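PDB 3LUL: 4-amino-4-deoxychorismate lyase from Legionella pneumophila, which belongs to the class IV aminotransferase family, the fold-type IV pyridoxal-phosphate enzymes, and carries its cofactor covalently bound to its own chain. Local coordinates for residues E27-T32 with L57-E62; D162-F165 with H171-E174; L222-I227 with L246-I251. All coordinates share one frame; numbering follows the deposited sequence.

Overall arrangement
Contacts 1 and 2 are buried, whereas contact 3 is farther out and only partly buried. Contact 1 ties the five-stranded sheet to the loop after helix 43-57, close to the second subunit. Its centre lies about 25 Å from that of contact 2 and about 34 Å from contact 3's. Contacts 2 and 3 both reach the other, larger sheet, contact 3 through strand 241-248 with a short helix packed on it. Their centres lie about 10 Å apart, and a probable backbone hydrogen bond joins Val-172 to Leu-222. The chemistry changes with place: apolar packing and a bridging water in contact 1, backbone pairing in contact 2, and in contact 3 a small apolar pair beside a partly exposed salt bridge.

Contact 1. Residues E27-T32 with L57-E62; sequences EGLFET and LGIPFE
Leu-57 meets Leu-29 tip to tip, CD1 of Leu-57 lying 3.8 Å from CD2 of Leu-29. The backbone carbonyl of Leu-57 serves a second link: a water donates to Leu-57 O at 2.9 Å and to Glu-27 OE2 at 2.8 Å, so the carboxylate and this carbonyl are joined through a water. Gly-58 leaves the helix with positive phi (72°) and closes a Schellman motif, turning the chain so that the next residue again faces strand 28-36. Ile-59 points its CG1 branch away from its own carbonyl carbon (chi1 -56°), and its CD1 methyl comes within 3.8 Å of Glu-27 CG. These two side chains slide past each other in opposite directions, the isoleucine touching the aliphatic part of the extended glutamate. The same CD1 stands 4.3 Å from Leu-29 CD1, so Leu-29 is touched by both residues flanking the glycine. Farther along, Phe-61 packs on Leu-50 and Leu-90, continuing the apolar layer between loop, helix 43-57 and sheet. The polar end of Glu-27 is taken up by Arg-22 and by Arg-153 of the second subunit, whose Leu-146 also packs on Leu-57. Hydrocarbon thus packs the strand against the loop, while a carboxylate held between two arginines and a water would probably stay ionised at the subunit interface.

Contact 2. Residues D162-F165 with H171-E174; sequences DALF and HVTE
Phe-165 meets Thr-173 and Glu-174 with both backbone and side chain. Its CB is 3.5 Å from Thr-173 OG1, and CG passes 4.0 Å from Glu-174 O. At CD2 the ring comes within 3.4 Å of that same oxygen, which lies at the ring's edge, near its plane. Beyond, the ring packs on Glu-147 and Ala-151 of helix 146-157 and makes a cation-pi contact with Arg-131.

The backbones are held by two bonds. Phe-165 N donates to Glu-174 O at 3.0 Å. In return Thr-173 N donates to Phe-165 O at 2.9 Å. Two residues, Thr-173 and Glu-174, thus stand opposite one, the pattern of a beta bulge. With its CG set opposite the backbone N (chi1 -173°), Leu-164 brings CD1 to 3.6 Å from Glu-174 O, and the same methyl touches Val-172 CG1 at 3.8 Å.

The Glu-174 side chain leaves the hairpin: OE1 accepts from Leu-198 N and makes a weak hydrogen bond to N1 of the pyridoxal-phosphate-modified Lys-141. The arrangement is an antiparallel beta hairpin, strands 162-167 and 172-175, bringing an acid to the pyridine nitrogen of the cofactor, as in fold-type IV pyridoxal-phosphate enzymes.

Contact 3. Residues L222-I227 with L246-I251; sequences LTKKRI and LSLDNI
Ile-227 and Leu-248 form the apolar heart of this contact, their side chains crossing at about a right angle with Ile-227 CG2 3.8 Å from Leu-248 CD2. The same leucine methyl lies 4.1 Å from Ile-227 CD1. Beside them Lys-224, extended throughout, crosses obliquely to Asp-249 and makes a salt bridge, NZ to OD2 at 3.1 Å, whose hydrogen bond is weak. That carboxylate oxygen also accepts from Ser-126, so the lysine is not its sole anchor.

Next come the groups that set these side chains in place. Thr-223 is the N-cap of helix 224-228; its OG1 accepts a weak bond from Arg-226 N at 3.3 Å, capping the first turn, from which Lys-224 and Ile-227 spring. Across the contact Leu-248 N donates to Ile-251 O at 2.9 Å, and Ile-251 N returns a weak bond to Leu-248 O. Asp-249 takes positive phi (53°) at the first corner of the turn between them. Farther out, Leu-164 of strand 162-167 packs on both Ile-227 and Leu-248, while strand 122-131 backs the turn. The arrangement is that of a tight hairpin with a type II' turn, here linking strands 241-248 and 251-252, packed against a short N-capped helix.

Contact 1. Residues E27-T32 with L57-E62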
loop_
_atom_site.group_PDB
_atom_site.type_symbol
_atom_site.label_atom_id
_atom_site.label_comp_id
_atom_site.label_asym_id
_atom_site.label_seq_id
_atom_site.Cartn_x
_atom_site.Cartn_y
_atom_site.Cartn_z
ATOM N N GLU B 27 1.092 -8.005 -0.781
ATOM C CA GLU B 27 0.236 -8.956 -1.485
ATOM C C GLU B 27 -0.664 -9.639 -0.455
ATOM O O GLU B 27 -0.378 -10.743 0.024
ATOM C CB GLU B 27 1.012 -9.962 -2.367
ATOM C CG GLU B 27 0.103 -10.632 -3.383
ATOM C CD GLU B 27 0.885 -11.538 -4.287
ATOM O OE1 GLU B 27 1.303 -12.587 -3.795
ATOM O OE2 GLU B 27 1.146 -11.179 -5.438
ATOM N N GLY B 28 -1.721 -8.915 -0.066
ATOM C CA GLY B 28 -2.683 -9.434 0.923
ATOM C C GLY B 28 -4.007 -8.702 0.847
ATOM O O GLY B 28 -4.065 -7.509 0.457
ATOM N N LEU B 29 -5.075 -9.413 1.181
ATOM C CA LEU B 29 -6.422 -8.886 1.123
ATOM C C LEU B 29 -7.089 -9.124 2.457
ATOM O O LEU B 29 -6.710 -10.051 3.192
ATOM C CB LEU B 29 -7.226 -9.586 0.018
ATOM C CG LEU B 29 -6.713 -9.404 -1.407
ATOM C CD1 LEU B 29 -7.325 -10.463 -2.340
ATOM C CD2 LEU B 29 -6.983 -7.918 -1.873
ATOM N N PHE B 30 -8.096 -8.314 2.788
ATOM C CA PHE B 30 -8.829 -8.580 4.018
ATOM C C PHE B 30 -10.324 -8.329 3.884
ATOM O O PHE B 30 -10.790 -7.655 2.967
ATOM C CB PHE B 30 -8.266 -7.759 5.197
ATOM C CG PHE B 30 -8.633 -6.319 5.171
ATOM C CD1 PHE B 30 -7.886 -5.405 4.442
ATOM C CD2 PHE B 30 -9.706 -5.846 5.919
ATOM C CE1 PHE B 30 -8.228 -4.060 4.415
ATOM C CE2 PHE B 30 -10.060 -4.502 5.904
ATOM C CZ PHE B 30 -9.326 -3.598 5.151
ATOM N N GLU B 31 -11.056 -8.888 4.852
ATOM C CA GLU B 31 -12.476 -8.616 5.013
ATOM C C GLU B 31 -12.715 -8.408 6.506
ATOM O O GLU B 31 -12.163 -9.158 7.328
ATOM C CB GLU B 31 -13.322 -9.801 4.560
ATOM C CG GLU B 31 -13.392 -9.948 3.069
ATOM C CD GLU B 31 -14.176 -8.838 2.395
ATOM O OE1 GLU B 31 -15.003 -8.163 3.040
ATOM O OE2 GLU B 31 -13.970 -8.633 1.183
ATOM N N THR B 32 -13.520 -7.410 6.831
ATOM C CA THR B 32 -13.881 -7.143 8.211
ATOM C C THR B 32 -15.401 -7.359 8.332
ATOM O O THR B 32 -16.195 -6.723 7.665
ATOM C CB THR B 32 -13.360 -5.749 8.681
ATOM O OG1 THR B 32 -13.796 -5.490 10.015
ATOM C CG2 THR B 32 -13.811 -4.632 7.755
ATOM N N LEU B 57 -6.002 -10.723 -8.546
ATOM C CA LEU B 57 -4.584 -10.681 -8.191
ATOM C C LEU B 57 -3.836 -12.013 -8.427
ATOM O O LEU B 57 -2.649 -12.109 -8.128
ATOM C CB LEU B 57 -4.432 -10.278 -6.720
ATOM C CG LEU B 57 -4.863 -8.841 -6.319
ATOM C CD1 LEU B 57 -4.600 -8.553 -4.829
ATOM C CD2 LEU B 57 -4.166 -7.819 -7.223
ATOM N N GLY B 58 -4.538 -13.048 -8.893
ATOM C CA GLY B 58 -3.934 -14.363 -9.085
ATOM C C GLY B 58 -3.623 -15.136 -7.813
ATOM O O GLY B 58 -2.869 -16.086 -7.844
ATOM N N ILE B 59 -4.207 -14.723 -6.691
ATOM C CA ILE B 59 -4.000 -15.383 -5.420
ATOM C C ILE B 59 -5.038 -16.511 -5.328
ATOM O O ILE B 59 -6.231 -16.261 -5.435
ATOM C CB ILE B 59 -4.152 -14.401 -4.228
ATOM C CG1 ILE B 59 -3.199 -13.208 -4.371
ATOM C CG2 ILE B 59 -3.924 -15.127 -2.920
ATOM C CD1 ILE B 59 -3.441 -12.106 -3.314
ATOM N N PRO B 60 -4.594 -17.766 -5.128
ATOM C CA PRO B 60 -5.601 -18.804 -4.921
ATOM C C PRO B 60 -6.552 -18.489 -3.735
ATOM O O PRO B 60 -6.123 -17.961 -2.677
ATOM C CB PRO B 60 -4.778 -20.089 -4.684
ATOM C CG PRO B 60 -3.346 -19.746 -5.025
ATOM C CD PRO B 60 -3.209 -18.256 -5.023
ATOM N N PHE B 61 -7.827 -18.828 -3.916
ATOM C CA PHE B 61 -8.800 -18.777 -2.863
ATOM C C PHE B 61 -9.687 -20.014 -2.968
ATOM O O PHE B 61 -10.842 -19.923 -3.371
ATOM C CB PHE B 61 -9.618 -17.478 -2.964
ATOM C CG PHE B 61 -10.484 -17.192 -1.750
ATOM C CD1 PHE B 61 -9.932 -17.028 -0.500
ATOM C CD2 PHE B 61 -11.863 -17.037 -1.883
ATOM C CE1 PHE B 61 -10.732 -16.739 0.621
ATOM C CE2 PHE B 61 -12.680 -16.774 -0.775
ATOM C CZ PHE B 61 -12.118 -16.592 0.472
ATOM N N GLU B 62 -9.108 -21.169 -2.633
ATOM C CA GLU B 62 -9.769 -22.461 -2.791
ATOM C C GLU B 62 -10.303 -22.847 -1.421
ATOM O O GLU B 62 -9.808 -23.787 -0.783
ATOM C CB GLU B 62 -8.778 -23.531 -3.287
ATOM C CG GLU B 62 -8.309 -23.332 -4.717
ATOM C CD GLU B 62 -9.387 -23.552 -5.735
ATOM O OE1 GLU B 62 -10.380 -24.254 -5.428
ATOM O OE2 GLU B 62 -9.219 -23.031 -6.857
HETATM O O HOH W 1 -0.599 -10.200 -7.344
#

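Contact 2. Residues D162-F165 with H171-E174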
loop_
_atom_site.group_PDB
_atom_site.type_symbol
_atom_site.label_atom_id
_atom_site.label_comp_id
_atom_site.label_asym_id
_atom_site.label_seq_id
_atom_site.Cartn_x
_atom_site.Cartn_y
_atom_site.Cartn_z
ATOM N N ASP B 162 -11.748 11.807 10.630
ATOM C CA ASP B 162 -11.472 10.928 9.482
ATOM C C ASP B 162 -11.225 11.846 8.302
ATOM O O ASP B 162 -11.444 13.072 8.402
ATOM C CB ASP B 162 -12.649 9.970 9.283
ATOM C CG ASP B 162 -12.327 8.734 8.400
ATOM O OD1 ASP B 162 -11.192 8.603 7.866
ATOM O OD2 ASP B 162 -13.273 7.918 8.234
ATOM N N ALA B 163 -10.717 11.266 7.215
ATOM C CA ALA B 163 -10.305 11.975 6.018
ATOM C C ALA B 163 -11.116 11.482 4.837
ATOM O O ALA B 163 -11.440 10.289 4.762
ATOM C CB ALA B 163 -8.831 11.706 5.747
ATOM N N LEU B 164 -11.424 12.402 3.931
ATOM C CA LEU B 164 -12.167 12.181 2.712
ATOM C C LEU B 164 -11.268 12.407 1.488
ATOM O O LEU B 164 -10.605 13.460 1.349
ATOM C CB LEU B 164 -13.359 13.123 2.655
ATOM C CG LEU B 164 -14.340 12.929 1.519
ATOM C CD1 LEU B 164 -15.098 11.579 1.620
ATOM C CD2 LEU B 164 -15.354 14.119 1.554
ATOM N N PHE B 165 -11.226 11.407 0.620
ATOM C CA PHE B 165 -10.448 11.448 -0.616
ATOM C C PHE B 165 -11.281 11.809 -1.855
ATOM O O PHE B 165 -12.471 11.457 -1.977
ATOM C CB PHE B 165 -9.770 10.109 -0.877
ATOM C CG PHE B 165 -8.917 9.645 0.257
ATOM C CD1 PHE B 165 -7.585 10.039 0.358
ATOM C CD2 PHE B 165 -9.431 8.823 1.228
ATOM C CE1 PHE B 165 -6.762 9.600 1.397
ATOM C CE2 PHE B 165 -8.617 8.375 2.297
ATOM C CZ PHE B 165 -7.278 8.783 2.384
ATOM N N HIS B 171 -13.709 14.518 -8.091
ATOM C CA HIS B 171 -14.942 13.906 -7.596
ATOM C C HIS B 171 -14.626 13.130 -6.315
ATOM O O HIS B 171 -13.566 12.508 -6.191
ATOM C CB HIS B 171 -15.574 13.009 -8.644
ATOM C CG HIS B 171 -16.036 13.744 -9.866
ATOM N ND1 HIS B 171 -15.850 13.250 -11.139
ATOM C CD2 HIS B 171 -16.660 14.936 -10.011
ATOM C CE1 HIS B 171 -16.339 14.105 -12.018
ATOM N NE2 HIS B 171 -16.836 15.138 -11.362
ATOM N N VAL B 172 -15.543 13.222 -5.353
ATOM C CA VAL B 172 -15.485 12.502 -4.073
ATOM C C VAL B 172 -15.413 10.992 -4.295
ATOM O O VAL B 172 -16.115 10.472 -5.160
ATOM C CB VAL B 172 -16.780 12.755 -3.242
ATOM C CG1 VAL B 172 -16.658 12.126 -1.840
ATOM C CG2 VAL B 172 -17.104 14.237 -3.148
ATOM N N THR B 173 -14.603 10.288 -3.527
ATOM C CA THR B 173 -14.590 8.821 -3.553
ATOM C C THR B 173 -15.139 8.278 -2.213
ATOM O O THR B 173 -16.313 7.945 -2.121
ATOM C CB THR B 173 -13.220 8.237 -3.949
ATOM O OG1 THR B 173 -12.178 8.605 -3.003
ATOM C CG2 THR B 173 -12.878 8.741 -5.328
ATOM N N GLU B 174 -14.301 8.245 -1.189
ATOM C CA GLU B 174 -14.631 7.584 0.078
ATOM C C GLU B 174 -13.721 8.106 1.154
ATOM O O GLU B 174 -12.815 8.891 0.866
ATOM C CB GLU B 174 -14.420 6.075 -0.094
ATOM C CG GLU B 174 -12.997 5.738 -0.428
ATOM C CD GLU B 174 -12.805 4.337 -0.963
ATOM O OE1 GLU B 174 -13.781 3.567 -1.016
ATOM O OE2 GLU B 174 -11.645 4.008 -1.266
#

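Contact 3. Residues L222-I227 with L246-I251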
loop_
_atom_site.group_PDB
_atom_site.type_symbol
_atom_site.label_atom_id
_atom_site.label_comp_id
_atom_site.label_asym_id
_atom_site.label_seq_id
_atom_site.Cartn_x
_atom_site.Cartn_y
_atom_site.Cartn_z
ATOM N N LEU B 222 -19.721 13.148 -7.884
ATOM C CA LEU B 222 -20.086 14.232 -6.965
ATOM C C LEU B 222 -18.896 15.142 -6.721
ATOM O O LEU B 222 -17.821 14.677 -6.354
ATOM C CB LEU B 222 -20.554 13.661 -5.636
ATOM C CG LEU B 222 -21.874 12.898 -5.630
ATOM C CD1 LEU B 222 -21.970 11.986 -4.416
ATOM C CD2 LEU B 222 -23.047 13.879 -5.700
ATOM N N THR B 223 -19.089 16.440 -6.934
ATOM C CA THR B 223 -18.040 17.435 -6.645
ATOM C C THR B 223 -18.067 17.796 -5.150
ATOM O O THR B 223 -19.026 17.445 -4.424
ATOM C CB THR B 223 -18.284 18.702 -7.464
ATOM O OG1 THR B 223 -19.567 19.203 -7.109
ATOM C CG2 THR B 223 -18.274 18.401 -8.957
ATOM N N LYS B 224 -17.058 18.536 -4.697
ATOM C CA LYS B 224 -16.994 18.993 -3.298
ATOM C C LYS B 224 -18.173 19.937 -3.004
ATOM O O LYS B 224 -18.748 19.908 -1.913
ATOM C CB LYS B 224 -15.670 19.689 -2.990
ATOM C CG LYS B 224 -15.477 20.009 -1.513
ATOM C CD LYS B 224 -14.095 20.579 -1.237
ATOM C CE LYS B 224 -13.910 20.825 0.249
ATOM N NZ LYS B 224 -12.872 21.861 0.541
ATOM N N LYS B 225 -18.527 20.729 -4.006
ATOM C CA LYS B 225 -19.659 21.643 -3.914
ATOM C C LYS B 225 -20.978 20.905 -3.663
ATOM O O LYS B 225 -21.812 21.404 -2.918
ATOM C CB LYS B 225 -19.765 22.518 -5.164
ATOM C CG LYS B 225 -20.919 23.552 -5.079
ATOM C CD LYS B 225 -20.974 24.484 -6.279
ATOM C CE LYS B 225 -22.355 25.170 -6.394
ATOM N NZ LYS B 225 -22.888 25.673 -5.093
ATOM N N ARG B 226 -21.177 19.735 -4.271
ATOM C CA ARG B 226 -22.368 18.907 -3.949
ATOM C C ARG B 226 -22.445 18.514 -2.492
ATOM O O ARG B 226 -23.539 18.508 -1.904
ATOM C CB ARG B 226 -22.434 17.638 -4.795
ATOM C CG ARG B 226 -22.643 17.869 -6.263
ATOM C CD ARG B 226 -23.932 18.575 -6.554
ATOM N NE ARG B 226 -25.084 17.908 -5.947
ATOM C CZ ARG B 226 -25.820 16.951 -6.519
ATOM N NH1 ARG B 226 -25.546 16.505 -7.744
ATOM N NH2 ARG B 226 -26.855 16.433 -5.853
ATOM N N ILE B 227 -21.305 18.166 -1.900
ATOM C CA ILE B 227 -21.272 17.788 -0.489
ATOM C C ILE B 227 -21.595 19.004 0.364
ATOM O O ILE B 227 -22.451 18.943 1.265
ATOM C CB ILE B 227 -19.903 17.213 -0.052
ATOM C CG1 ILE B 227 -19.496 16.052 -0.929
ATOM C CG2 ILE B 227 -19.944 16.723 1.364
ATOM C CD1 ILE B 227 -17.993 15.699 -0.772
ATOM N N LEU B 246 -21.017 15.266 10.874
ATOM C CA LEU B 246 -21.256 16.590 11.437
ATOM C C LEU B 246 -20.674 17.678 10.557
ATOM O O LEU B 246 -21.263 18.742 10.425
ATOM C CB LEU B 246 -20.683 16.702 12.858
ATOM C CG LEU B 246 -20.797 18.073 13.569
ATOM C CD1 LEU B 246 -22.234 18.571 13.659
ATOM C CD2 LEU B 246 -20.178 17.996 14.959
ATOM N N SER B 247 -19.527 17.422 9.947
ATOM C CA SER B 247 -18.839 18.459 9.198
ATOM C C SER B 247 -17.827 17.930 8.208
ATOM O O SER B 247 -17.257 16.865 8.427
ATOM C CB SER B 247 -18.138 19.440 10.145
ATOM O OG SER B 247 -17.135 18.810 10.950
ATOM N N LEU B 248 -17.577 18.730 7.163
ATOM C CA LEU B 248 -16.460 18.536 6.232
ATOM C C LEU B 248 -15.690 19.861 6.178
ATOM O O LEU B 248 -16.265 20.875 5.789
ATOM C CB LEU B 248 -16.947 18.173 4.831
ATOM C CG LEU B 248 -15.860 18.101 3.742
ATOM C CD1 LEU B 248 -14.741 17.037 4.054
ATOM C CD2 LEU B 248 -16.484 17.898 2.381
ATOM N N ASP B 249 -14.409 19.842 6.561
ATOM C CA ASP B 249 -13.590 21.066 6.601
ATOM C C ASP B 249 -14.341 22.113 7.446
ATOM O O ASP B 249 -14.725 21.824 8.582
ATOM C CB ASP B 249 -13.291 21.510 5.159
ATOM C CG ASP B 249 -12.598 20.423 4.345
ATOM O OD1 ASP B 249 -11.654 19.813 4.879
ATOM O OD2 ASP B 249 -12.955 20.203 3.163
ATOM N N ASN B 250 -14.598 23.286 6.892
ATOM C CA ASN B 250 -15.359 24.313 7.615
ATOM C C ASN B 250 -16.843 24.374 7.247
ATOM O O ASN B 250 -17.415 25.446 7.084
ATOM C CB ASN B 250 -14.717 25.677 7.445
ATOM C CG ASN B 250 -14.808 26.212 6.029
ATOM O OD1 ASN B 250 -14.368 25.565 5.068
ATOM N ND2 ASN B 250 -15.368 27.423 5.896
ATOM N N ILE B 251 -17.488 23.223 7.163
ATOM C CA ILE B 251 -18.894 23.185 6.782
ATOM C C ILE B 251 -19.596 22.232 7.736
ATOM O O ILE B 251 -19.228 21.058 7.813
ATOM C CB ILE B 251 -19.056 22.761 5.307
ATOM C CG1 ILE B 251 -18.295 23.739 4.393
ATOM C CG2 ILE B 251 -20.541 22.720 4.909
ATOM C CD1 ILE B 251 -17.533 23.105 3.301
#